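Acyl-CoA dehydrogenase (Thermus thermophilus, PDB 2Z1Q) probably catalyses the FAD-dependent oxidation of 2,3-saturated acyl-CoA to 2,3-dehydroacyl-CoA, passing the hydrogens to an acceptor. Local coordinates at residues P64-A69 and S107-A112; Q304-M309 and E565-A570; A457-G462 and R539-A544. All blocks are in the same frame, centred on the assembly; numbering follows the deposited sequence.

Interaction 1: P64-A69 and S107-A112; sequences PLMRKA and SVTYGA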
ATOM      1  N   PRO B  64      -8.453 -25.800 -19.634  1.00 29.02           N
ATOM      2  CA  PRO B  64      -9.261 -25.494 -20.810  1.00 29.57           C
ATOM      3  C   PRO B  64      -9.064 -24.037 -21.260  1.00 30.99           C
ATOM      4  O   PRO B  64      -9.074 -23.752 -22.460  1.00 31.13           O
ATOM      5  CB  PRO B  64     -10.685 -25.798 -20.337  1.00 27.95           C
ATOM      6  CG  PRO B  64     -10.609 -25.544 -18.852  1.00 29.43           C
ATOM      7  CD  PRO B  64      -9.299 -26.199 -18.501  1.00 29.76           C
ATOM      8  N   LEU B  65      -8.881 -23.119 -20.307  1.00 30.14           N
ATOM      9  CA  LEU B  65      -8.662 -21.709 -20.644  1.00 30.03           C
ATOM     10  C   LEU B  65      -7.369 -21.535 -21.413  1.00 30.20           C
ATOM     11  O   LEU B  65      -7.286 -20.740 -22.345  1.00 31.16           O
ATOM     12  CB  LEU B  65      -8.601 -20.844 -19.388  1.00 28.57           C
ATOM     13  CG  LEU B  65      -9.947 -20.374 -18.842  1.00 28.36           C
ATOM     14  CD1 LEU B  65      -9.736 -19.711 -17.497  1.00 29.28           C
ATOM     15  CD2 LEU B  65     -10.605 -19.402 -19.822  1.00 27.87           C
ATOM     16  N   MET B  66      -6.352 -22.287 -21.019  1.00 30.37           N
ATOM     17  CA  MET B  66      -5.063 -22.196 -21.671  1.00 32.91           C
ATOM     18  C   MET B  66      -5.170 -22.794 -23.082  1.00 34.83           C
ATOM     19  O   MET B  66      -4.522 -22.314 -24.019  1.00 33.85           O
ATOM     20  CB  MET B  66      -4.005 -22.913 -20.818  1.00 31.15           C
ATOM     21  CG  MET B  66      -2.560 -22.446 -21.047  1.00 37.10           C
ATOM     22  SD  MET B  66      -2.085 -20.816 -20.353  1.00 32.39           S
ATOM     23  CE  MET B  66      -2.870 -19.698 -21.481  1.00 40.11           C
ATOM     24  N   ARG B  67      -5.994 -23.831 -23.239  1.00 35.52           N
ATOM     25  CA  ARG B  67      -6.197 -24.451 -24.546  1.00 38.21           C
ATOM     26  C   ARG B  67      -6.862 -23.422 -25.465  1.00 38.42           C
ATOM     27  O   ARG B  67      -6.452 -23.244 -26.609  1.00 38.18           O
ATOM     28  CB  ARG B  67      -7.102 -25.680 -24.429  1.00 40.69           C
ATOM     29  CG  ARG B  67      -6.416 -27.027 -24.597  1.00 44.45           C
ATOM     30  CD  ARG B  67      -5.457 -27.351 -23.454  1.00 49.04           C
ATOM     31  NE  ARG B  67      -5.306 -28.796 -23.298  1.00 52.08           N
ATOM     32  CZ  ARG B  67      -4.441 -29.381 -22.476  1.00 53.95           C
ATOM     33  NH1 ARG B  67      -3.630 -28.647 -21.726  1.00 55.78           N
ATOM     34  NH2 ARG B  67      -4.398 -30.705 -22.396  1.00 54.17           N
ATOM     35  N   LYS B  68      -7.882 -22.735 -24.958  1.00 38.60           N
ATOM     36  CA  LYS B  68      -8.571 -21.726 -25.765  1.00 39.24           C
ATOM     37  C   LYS B  68      -7.628 -20.608 -26.195  1.00 39.47           C
ATOM     38  O   LYS B  68      -7.672 -20.170 -27.343  1.00 40.04           O
ATOM     39  CB  LYS B  68      -9.756 -21.125 -25.006  1.00 39.11           C
ATOM     40  CG  LYS B  68     -10.921 -22.081 -24.806  1.00 40.97           C
ATOM     41  CD  LYS B  68     -12.071 -21.425 -24.062  1.00 43.64           C
ATOM     42  CE  LYS B  68     -13.245 -22.386 -23.924  1.00 46.45           C
ATOM     43  NZ  LYS B  68     -12.899 -23.561 -23.080  1.00 47.60           N
ATOM     44  N   ALA B  69      -6.785 -20.143 -25.274  1.00 38.43           N
ATOM     45  CA  ALA B  69      -5.838 -19.072 -25.579  1.00 36.28           C
ATOM     46  C   ALA B  69      -4.850 -19.554 -26.635  1.00 35.48           C
ATOM     47  O   ALA B  69      -4.341 -18.768 -27.436  1.00 34.18           O
ATOM     48  CB  ALA B  69      -5.087 -18.652 -24.319  1.00 34.59           C
ATOM     49  N   SER B 107      -3.637 -14.401 -15.422  1.00 26.36           N
ATOM     50  CA  SER B 107      -2.540 -13.639 -15.998  1.00 27.03           C
ATOM     51  C   SER B 107      -1.207 -14.307 -15.631  1.00 27.12           C
ATOM     52  O   SER B 107      -0.291 -14.373 -16.458  1.00 26.75           O
ATOM     53  CB  SER B 107      -2.573 -12.202 -15.483  1.00 28.51           C
ATOM     54  OG  SER B 107      -2.454 -12.174 -14.070  1.00 35.00           O
ATOM     55  N   VAL B 108      -1.090 -14.796 -14.395  1.00 26.58           N
ATOM     56  CA  VAL B 108       0.149 -15.459 -13.977  1.00 24.81           C
ATOM     57  C   VAL B 108       0.254 -16.809 -14.707  1.00 24.56           C
ATOM     58  O   VAL B 108       1.329 -17.200 -15.142  1.00 26.29           O
ATOM     59  CB  VAL B 108       0.193 -15.656 -12.437  1.00 23.96           C
ATOM     60  CG1 VAL B 108       1.462 -16.397 -12.013  1.00 22.92           C
ATOM     61  CG2 VAL B 108       0.157 -14.292 -11.760  1.00 24.07           C
ATOM     62  N   THR B 109      -0.869 -17.506 -14.850  1.00 23.46           N
ATOM     63  CA  THR B 109      -0.869 -18.794 -15.559  1.00 23.48           C
ATOM     64  C   THR B 109      -0.305 -18.564 -16.962  1.00 22.24           C
ATOM     65  O   THR B 109       0.664 -19.203 -17.359  1.00 21.56           O
ATOM     66  CB  THR B 109      -2.302 -19.359 -15.675  1.00 24.32           C
ATOM     67  OG1 THR B 109      -2.885 -19.445 -14.375  1.00 24.82           O
ATOM     68  CG2 THR B 109      -2.275 -20.738 -16.321  1.00 23.75           C
ATOM     69  N   TYR B 110      -0.909 -17.623 -17.689  1.00 23.40           N
ATOM     70  CA  TYR B 110      -0.467 -17.265 -19.041  1.00 25.24           C
ATOM     71  C   TYR B 110       0.987 -16.782 -19.032  1.00 24.86           C
ATOM     72  O   TYR B 110       1.819 -17.266 -19.806  1.00 24.66           O
ATOM     73  CB  TYR B 110      -1.354 -16.140 -19.605  1.00 27.39           C
ATOM     74  CG  TYR B 110      -0.899 -15.595 -20.946  1.00 29.76           C
ATOM     75  CD1 TYR B 110      -1.212 -16.257 -22.124  1.00 31.27           C
ATOM     76  CD2 TYR B 110      -0.129 -14.427 -21.028  1.00 32.19           C
ATOM     77  CE1 TYR B 110      -0.781 -15.790 -23.359  1.00 31.58           C
ATOM     78  CE2 TYR B 110       0.314 -13.942 -22.275  1.00 32.53           C
ATOM     79  CZ  TYR B 110      -0.025 -14.643 -23.434  1.00 33.82           C
ATOM     80  OH  TYR B 110       0.372 -14.254 -24.691  1.00 36.21           O
ATOM     81  N   GLY B 111       1.280 -15.827 -18.151  1.00 23.70           N
ATOM     82  CA  GLY B 111       2.619 -15.271 -18.060  1.00 24.26           C
ATOM     83  C   GLY B 111       3.720 -16.276 -17.782  1.00 26.42           C
ATOM     84  O   GLY B 111       4.753 -16.279 -18.456  1.00 27.61           O
ATOM     85  N   ALA B 112       3.523 -17.139 -16.794  1.00 25.51           N
ATOM     86  CA  ALA B 112       4.550 -18.114 -16.471  1.00 26.09           C
ATOM     87  C   ALA B 112       4.780 -19.042 -17.676  1.00 24.75           C
ATOM     88  O   ALA B 112       5.908 -19.338 -18.047  1.00 23.83           O
ATOM     89  CB  ALA B 112       4.147 -18.906 -15.240  1.00 22.94           C
TER
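Met66 reaches across to Thr109 and Tyr110 and supplies nearly all of the 64-69 side of this contact. Its CG stands opposite the backbone N (chi1 -156°). The chain then bends at both following torsions, which brings the sulfur and the methyl up to helix 106-117. The sulfur, Met66 SD, lies 4.0 Å from Thr109 CG2, and the two side chains lie side by side, pointing opposite ways. Met66 SD also lies 4.1 Å from Tyr110 CA. The methyl meets the phenol ring at its edge, close to the ring plane, with Met66 CE 3.9 Å from Tyr110 CD1. The Met66 and Tyr110 side chains run roughly perpendicular. These are helices of the N-terminal domain of the acyl-CoA dehydrogenase fold, and all three touching residues are buried. Tyr110 OH is hydrogen-bonded to Leu74 O, which holds the far end of the ring. The packing loosens toward Ala69, whose CB points at helix 106-117 but comes no nearer than 5.1 Å. The face of helix 62-71 turned from this contact, with Arg67 and Lys68, is partly exposed.

Interaction 2: Q304-M309 and E565-A570; sequences QKLGEM and EAVLEA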
ATOM      1  N   GLN B 304      -8.377  14.689  -6.918  1.00 25.40           N
ATOM      2  CA  GLN B 304      -6.927  14.646  -6.822  1.00 25.57           C
ATOM      3  C   GLN B 304      -6.429  13.203  -7.066  1.00 23.44           C
ATOM      4  O   GLN B 304      -5.462  12.989  -7.785  1.00 21.97           O
ATOM      5  CB  GLN B 304      -6.488  15.164  -5.448  1.00 25.63           C
ATOM      6  CG  GLN B 304      -5.019  14.964  -5.136  1.00 27.98           C
ATOM      7  CD  GLN B 304      -4.647  15.534  -3.776  1.00 29.37           C
ATOM      8  OE1 GLN B 304      -4.496  16.742  -3.617  1.00 31.43           O
ATOM      9  NE2 GLN B 304      -4.503  14.661  -2.786  1.00 30.73           N
ATOM     10  N   LYS B 305      -7.100  12.219  -6.475  1.00 21.85           N
ATOM     11  CA  LYS B 305      -6.691  10.822  -6.661  1.00 22.83           C
ATOM     12  C   LYS B 305      -6.840  10.403  -8.125  1.00 20.79           C
ATOM     13  O   LYS B 305      -5.898   9.895  -8.738  1.00 24.70           O
ATOM     14  CB  LYS B 305      -7.543   9.910  -5.778  1.00 22.28           C
ATOM     15  CG  LYS B 305      -7.482  10.212  -4.295  1.00 21.51           C
ATOM     16  CD  LYS B 305      -8.303   9.182  -3.554  1.00 21.56           C
ATOM     17  CE  LYS B 305      -8.628   9.612  -2.130  1.00 18.78           C
ATOM     18  NZ  LYS B 305      -7.404   9.789  -1.334  1.00 19.24           N
ATOM     19  N   LEU B 306      -8.031  10.626  -8.674  1.00 21.85           N
ATOM     20  CA  LEU B 306      -8.356  10.297 -10.064  1.00 22.29           C
ATOM     21  C   LEU B 306      -7.383  10.952 -11.039  1.00 22.89           C
ATOM     22  O   LEU B 306      -6.978  10.338 -12.025  1.00 21.50           O
ATOM     23  CB  LEU B 306      -9.792  10.742 -10.396  1.00 21.77           C
ATOM     24  CG  LEU B 306     -10.928   9.988  -9.699  1.00 22.42           C
ATOM     25  CD1 LEU B 306     -12.254  10.678  -9.984  1.00 22.38           C
ATOM     26  CD2 LEU B 306     -10.953   8.533 -10.172  1.00 20.68           C
ATOM     27  N   GLY B 307      -6.997  12.195 -10.760  1.00 24.21           N
ATOM     28  CA  GLY B 307      -6.049  12.874 -11.627  1.00 23.81           C
ATOM     29  C   GLY B 307      -4.662  12.263 -11.505  1.00 24.97           C
ATOM     30  O   GLY B 307      -4.006  11.989 -12.515  1.00 25.72           O
ATOM     31  N   GLU B 308      -4.209  12.041 -10.271  1.00 25.65           N
ATOM     32  CA  GLU B 308      -2.883  11.459 -10.059  1.00 25.89           C
ATOM     33  C   GLU B 308      -2.822  10.055 -10.665  1.00 24.22           C
ATOM     34  O   GLU B 308      -1.823   9.679 -11.270  1.00 26.45           O
ATOM     35  CB  GLU B 308      -2.547  11.414  -8.552  1.00 25.57           C
ATOM     36  CG  GLU B 308      -1.141  10.945  -8.251  1.00 26.74           C
ATOM     37  CD  GLU B 308      -0.072  11.856  -8.833  1.00 29.39           C
ATOM     38  OE1 GLU B 308       1.069  11.386  -9.051  1.00 26.98           O
ATOM     39  OE2 GLU B 308      -0.366  13.050  -9.065  1.00 27.82           O
ATOM     40  N   MET B 309      -3.888   9.278 -10.511  1.00 23.83           N
ATOM     41  CA  MET B 309      -3.918   7.931 -11.083  1.00 22.70           C
ATOM     42  C   MET B 309      -3.703   7.950 -12.596  1.00 22.12           C
ATOM     43  O   MET B 309      -2.852   7.224 -13.120  1.00 23.03           O
ATOM     44  CB  MET B 309      -5.253   7.254 -10.766  1.00 24.43           C
ATOM     45  CG  MET B 309      -5.399   6.802  -9.330  1.00 25.62           C
ATOM     46  SD  MET B 309      -7.084   6.278  -8.987  1.00 34.37           S
ATOM     47  CE  MET B 309      -7.483   7.388  -7.741  1.00 28.59           C
ATOM     48  N   GLU B 565     -11.707  15.365 -14.331  1.00 32.32           N
ATOM     49  CA  GLU B 565     -12.867  15.616 -15.180  1.00 32.53           C
ATOM     50  C   GLU B 565     -12.825  14.711 -16.410  1.00 31.90           C
ATOM     51  O   GLU B 565     -13.834  14.100 -16.777  1.00 32.90           O
ATOM     52  CB  GLU B 565     -12.912  17.088 -15.608  1.00 33.79           C
ATOM     53  CG  GLU B 565     -13.209  18.080 -14.469  1.00 35.82           C
ATOM     54  CD  GLU B 565     -14.537  17.795 -13.773  1.00 38.34           C
ATOM     55  OE1 GLU B 565     -15.370  17.061 -14.353  1.00 38.75           O
ATOM     56  OE2 GLU B 565     -14.755  18.312 -12.653  1.00 38.39           O
ATOM     57  N   ALA B 566     -11.652  14.609 -17.030  1.00 30.08           N
ATOM     58  CA  ALA B 566     -11.489  13.765 -18.210  1.00 31.64           C
ATOM     59  C   ALA B 566     -11.690  12.286 -17.858  1.00 31.66           C
ATOM     60  O   ALA B 566     -12.233  11.516 -18.653  1.00 31.61           O
ATOM     61  CB  ALA B 566     -10.107  13.968 -18.812  1.00 29.86           C
ATOM     62  N   VAL B 567     -11.237  11.900 -16.665  1.00 31.89           N
ATOM     63  CA  VAL B 567     -11.366  10.523 -16.204  1.00 30.51           C
ATOM     64  C   VAL B 567     -12.843  10.201 -16.026  1.00 30.64           C
ATOM     65  O   VAL B 567     -13.335   9.199 -16.546  1.00 28.93           O
ATOM     66  CB  VAL B 567     -10.598  10.302 -14.863  1.00 30.35           C
ATOM     67  CG1 VAL B 567     -10.968   8.949 -14.247  1.00 30.28           C
ATOM     68  CG2 VAL B 567      -9.098  10.343 -15.117  1.00 28.91           C
ATOM     69  N   LEU B 568     -13.553  11.058 -15.299  1.00 30.74           N
ATOM     70  CA  LEU B 568     -14.975  10.848 -15.066  1.00 31.50           C
ATOM     71  C   LEU B 568     -15.738  10.896 -16.377  1.00 33.06           C
ATOM     72  O   LEU B 568     -16.752  10.220 -16.535  1.00 31.82           O
ATOM     73  CB  LEU B 568     -15.520  11.898 -14.098  1.00 31.61           C
ATOM     74  CG  LEU B 568     -14.990  11.825 -12.660  1.00 33.20           C
ATOM     75  CD1 LEU B 568     -15.462  13.017 -11.848  1.00 32.80           C
ATOM     76  CD2 LEU B 568     -15.462  10.533 -12.019  1.00 31.19           C
ATOM     77  N   GLU B 569     -15.245  11.694 -17.319  1.00 34.74           N
ATOM     78  CA  GLU B 569     -15.890  11.814 -18.616  1.00 36.93           C
ATOM     79  C   GLU B 569     -15.706  10.544 -19.437  1.00 36.16           C
ATOM     80  O   GLU B 569     -16.648  10.066 -20.070  1.00 36.24           O
ATOM     81  CB  GLU B 569     -15.321  13.010 -19.390  1.00 40.52           C
ATOM     82  CG  GLU B 569     -15.634  12.973 -20.877  1.00 47.78           C
ATOM     83  CD  GLU B 569     -17.121  13.039 -21.156  1.00 52.55           C
ATOM     84  OE1 GLU B 569     -17.544  12.576 -22.238  1.00 55.18           O
ATOM     85  OE2 GLU B 569     -17.867  13.562 -20.295  1.00 54.86           O
ATOM     86  N   ALA B 570     -14.491  10.006 -19.422  1.00 34.29           N
ATOM     87  CA  ALA B 570     -14.185   8.797 -20.173  1.00 34.13           C
ATOM     88  C   ALA B 570     -14.507   7.533 -19.385  1.00 33.81           C
ATOM     89  O   ALA B 570     -14.481   6.432 -19.931  1.00 34.76           O
ATOM     90  CB  ALA B 570     -12.717   8.794 -20.576  1.00 33.03           C
TER
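The flat group here is the peptide carbonyl of Leu306, and a methyl of Val567 packs at its oxygen. Val567 CG2 lies 3.7 Å from Leu306 O; no aromatic ring joins in. The contact sets helix 556-570, the last helix of the chain, against helix 300-331. The latter belongs to the helical C-terminal domain of the acyl-CoA dehydrogenase fold. The nearest CA atoms, those of Leu306 and Val567, are 6.8 Å apart.

Val567 uses both branches. A chi1 of 169° turns its CG1 to the Leu306 side chain, while CG2 takes the carbonyl. Leu306 is the central side chain. It points at helix 556-570 and divides its two methyls between two neighbours. Leu306 CD2 meets Val567 CG1 at 4.1 Å, and the two side chains cross at a slant. Leu306 CD1 goes to Leu568, whose CB leaves its backbone to one side but whose tip swings in. These two leucines are set nearly square to each other. No hydrogen bond joins the segments; the side-chain contacts are apolar, and one methyl rests on a carbonyl oxygen.

Helix 252-288 completes the apolar surroundings: Val567 also touches Leu279 and Ala283, and Leu568 touches Ala286 and Thr287. Leu306 also packs on Ile372, a residue of the FAD pocket. Other faces of helix 300-331 carry charges: Glu308 forms salt bridges with Arg312 and Arg560, and Lys305 NZ with Glu368 and with Glu402 of the second subunit. At the Leu568 end, Leu306 CD1 lies 3.8 Å from Leu568 CD2 and 4.0 Å from Leu568 CG.

Interaction 3: A457-G462 and R539-A544; sequences ALMVAG and RVVYSA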
ATOM      1  N   ALA B 457      21.469  12.405 -11.743  1.00 31.36           N
ATOM      2  CA  ALA B 457      21.827  11.002 -11.555  1.00 32.35           C
ATOM      3  C   ALA B 457      23.324  10.835 -11.741  1.00 33.89           C
ATOM      4  O   ALA B 457      24.005  10.252 -10.900  1.00 34.97           O
ATOM      5  CB  ALA B 457      21.080  10.132 -12.559  1.00 32.41           C
ATOM      6  N   LEU B 458      23.835  11.354 -12.853  1.00 35.08           N
ATOM      7  CA  LEU B 458      25.263  11.259 -13.144  1.00 36.47           C
ATOM      8  C   LEU B 458      26.111  11.881 -12.046  1.00 36.07           C
ATOM      9  O   LEU B 458      27.153  11.346 -11.673  1.00 37.33           O
ATOM     10  CB  LEU B 458      25.576  11.937 -14.481  1.00 37.48           C
ATOM     11  CG  LEU B 458      25.169  11.149 -15.728  1.00 39.55           C
ATOM     12  CD1 LEU B 458      25.093  12.056 -16.954  1.00 40.12           C
ATOM     13  CD2 LEU B 458      26.175  10.032 -15.931  1.00 41.01           C
ATOM     14  N   MET B 459      25.664  13.010 -11.517  1.00 36.06           N
ATOM     15  CA  MET B 459      26.423  13.685 -10.477  1.00 34.91           C
ATOM     16  C   MET B 459      26.539  12.819  -9.229  1.00 33.72           C
ATOM     17  O   MET B 459      27.630  12.633  -8.688  1.00 34.24           O
ATOM     18  CB  MET B 459      25.763  15.014 -10.113  1.00 34.20           C
ATOM     19  CG  MET B 459      26.661  15.935  -9.320  1.00 35.23           C
ATOM     20  SD  MET B 459      25.712  16.977  -8.196  1.00 40.48           S
ATOM     21  CE  MET B 459      24.936  18.123  -9.328  1.00 39.91           C
ATOM     22  N   VAL B 460      25.411  12.294  -8.771  1.00 32.84           N
ATOM     23  CA  VAL B 460      25.415  11.466  -7.580  1.00 31.73           C
ATOM     24  C   VAL B 460      26.161  10.163  -7.813  1.00 31.66           C
ATOM     25  O   VAL B 460      26.968   9.740  -6.985  1.00 30.11           O
ATOM     26  CB  VAL B 460      23.995  11.140  -7.137  1.00 31.84           C
ATOM     27  CG1 VAL B 460      24.033  10.226  -5.923  1.00 30.61           C
ATOM     28  CG2 VAL B 460      23.255  12.423  -6.830  1.00 30.20           C
ATOM     29  N   ALA B 461      25.884   9.533  -8.950  1.00 31.25           N
ATOM     30  CA  ALA B 461      26.519   8.272  -9.301  1.00 33.16           C
ATOM     31  C   ALA B 461      28.039   8.438  -9.335  1.00 34.37           C
ATOM     32  O   ALA B 461      28.783   7.580  -8.834  1.00 34.39           O
ATOM     33  CB  ALA B 461      26.007   7.801 -10.652  1.00 34.21           C
ATOM     34  N   GLY B 462      28.494   9.545  -9.922  1.00 34.32           N
ATOM     35  CA  GLY B 462      29.921   9.801 -10.010  1.00 34.47           C
ATOM     36  C   GLY B 462      30.560   9.957  -8.645  1.00 34.32           C
ATOM     37  O   GLY B 462      31.575   9.325  -8.355  1.00 35.03           O
ATOM     38  N   ARG B 539      28.478  21.430   0.620  1.00 40.24           N
ATOM     39  CA  ARG B 539      27.548  22.525   0.374  1.00 40.59           C
ATOM     40  C   ARG B 539      27.456  22.875  -1.107  1.00 38.09           C
ATOM     41  O   ARG B 539      26.370  23.138  -1.618  1.00 36.12           O
ATOM     42  CB  ARG B 539      27.969  23.759   1.167  1.00 44.20           C
ATOM     43  CG  ARG B 539      27.965  23.536   2.664  1.00 51.35           C
ATOM     44  CD  ARG B 539      26.995  24.481   3.333  1.00 58.00           C
ATOM     45  NE  ARG B 539      27.475  25.859   3.300  1.00 63.30           N
ATOM     46  CZ  ARG B 539      26.713  26.920   3.549  1.00 65.45           C
ATOM     47  NH1 ARG B 539      25.427  26.764   3.850  1.00 66.46           N
ATOM     48  NH2 ARG B 539      27.241  28.138   3.511  1.00 66.34           N
ATOM     49  N   VAL B 540      28.601  22.869  -1.791  1.00 36.37           N
ATOM     50  CA  VAL B 540      28.649  23.182  -3.222  1.00 36.81           C
ATOM     51  C   VAL B 540      27.812  22.155  -3.980  1.00 36.46           C
ATOM     52  O   VAL B 540      26.996  22.505  -4.837  1.00 37.84           O
ATOM     53  CB  VAL B 540      30.100  23.126  -3.784  1.00 37.05           C
ATOM     54  CG1 VAL B 540      30.127  23.699  -5.196  1.00 35.69           C
ATOM     55  CG2 VAL B 540      31.057  23.895  -2.884  1.00 36.73           C
ATOM     56  N   VAL B 541      28.026  20.884  -3.657  1.00 36.38           N
ATOM     57  CA  VAL B 541      27.286  19.790  -4.279  1.00 34.52           C
ATOM     58  C   VAL B 541      25.788  19.950  -4.025  1.00 34.54           C
ATOM     59  O   VAL B 541      24.977  19.747  -4.932  1.00 35.26           O
ATOM     60  CB  VAL B 541      27.746  18.423  -3.718  1.00 34.30           C
ATOM     61  CG1 VAL B 541      26.940  17.289  -4.350  1.00 32.14           C
ATOM     62  CG2 VAL B 541      29.242  18.236  -3.969  1.00 31.14           C
ATOM     63  N   TYR B 542      25.416  20.318  -2.800  1.00 32.66           N
ATOM     64  CA  TYR B 542      24.002  20.484  -2.475  1.00 32.97           C
ATOM     65  C   TYR B 542      23.351  21.562  -3.343  1.00 32.96           C
ATOM     66  O   TYR B 542      22.215  21.400  -3.799  1.00 34.16           O
ATOM     67  CB  TYR B 542      23.809  20.830  -0.985  1.00 33.04           C
ATOM     68  CG  TYR B 542      24.365  19.809  -0.006  1.00 32.72           C
ATOM     69  CD1 TYR B 542      24.530  18.464  -0.358  1.00 31.60           C
ATOM     70  CD2 TYR B 542      24.701  20.191   1.294  1.00 32.95           C
ATOM     71  CE1 TYR B 542      25.017  17.524   0.571  1.00 30.13           C
ATOM     72  CE2 TYR B 542      25.185  19.267   2.222  1.00 30.44           C
ATOM     73  CZ  TYR B 542      25.340  17.941   1.860  1.00 31.94           C
ATOM     74  OH  TYR B 542      25.818  17.061   2.803  1.00 31.66           O
ATOM     75  N   SER B 543      24.060  22.660  -3.579  1.00 30.92           N
ATOM     76  CA  SER B 543      23.510  23.721  -4.408  1.00 30.55           C
ATOM     77  C   SER B 543      23.382  23.229  -5.849  1.00 30.55           C
ATOM     78  O   SER B 543      22.443  23.594  -6.553  1.00 30.43           O
ATOM     79  CB  SER B 543      24.405  24.962  -4.359  1.00 29.89           C
ATOM     80  OG  SER B 543      24.416  25.516  -3.054  1.00 28.30           O
ATOM     81  N   ALA B 544      24.309  22.389  -6.292  1.00 29.62           N
ATOM     82  CA  ALA B 544      24.223  21.894  -7.659  1.00 31.69           C
ATOM     83  C   ALA B 544      23.029  20.960  -7.814  1.00 33.13           C
ATOM     84  O   ALA B 544      22.346  20.983  -8.839  1.00 32.68           O
ATOM     85  CB  ALA B 544      25.496  21.179  -8.045  1.00 32.80           C
TER
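Met459 extends from its helix toward Val541 and Ala544 with a chi1 of -165°, which swings CG away from its own backbone N. Its chi2 of -149° falls well short of a staggered value, and a further turn at chi3 (-72°) directs the methyl to Ala544. The sulfur stops at Val541: Met459 SD lies 4.0 Å from Val541 CG1. Those two side chains pass alongside one another, heading opposite ways. The methyl goes further, and Met459 CE is modelled 3.4 Å from Ala544 CB. That is tighter than usual for two carbons, so the exact position of the methyl is doubtful. The contact joins helix 445-468 to helix 535-547 in a C-terminal helical region of this acyl-CoA dehydrogenase, at the surface of the subunit. The backbones stay well apart, 8.7 Å between Met459 CA and Val541 CA, and the long methionine spans the distance. No hydrogen bond crosses between the segments. Met459 also touches Leu548, just past the end of helix 535-547. The CB of Tyr542 is directed away from helix 445-468; its side chain packs on Leu529 and Pro530, and on Pro553 of the second subunit.

The three contacts do not touch. Interactions 1 and 2 each lie near a bound FAD, not the same molecule: the Thr109 side chain is about 10 Å from one, the Leu306 side chain about 8 Å from the other. The side chain of Thr109 is about 7 Å from that of FAD-binding Ser183, and the side chain of Leu306 about 9 Å from that of FAD-binding Phe299. The centres of interactions 1 and 2 are about 32 Å apart. Interaction 3 lies away from the annotated sites, its centre about 36 Å from that of interaction 2. Its segments fall between those of interaction 2 in the sequence. Interactions 2 and 3 also touch the second subunit.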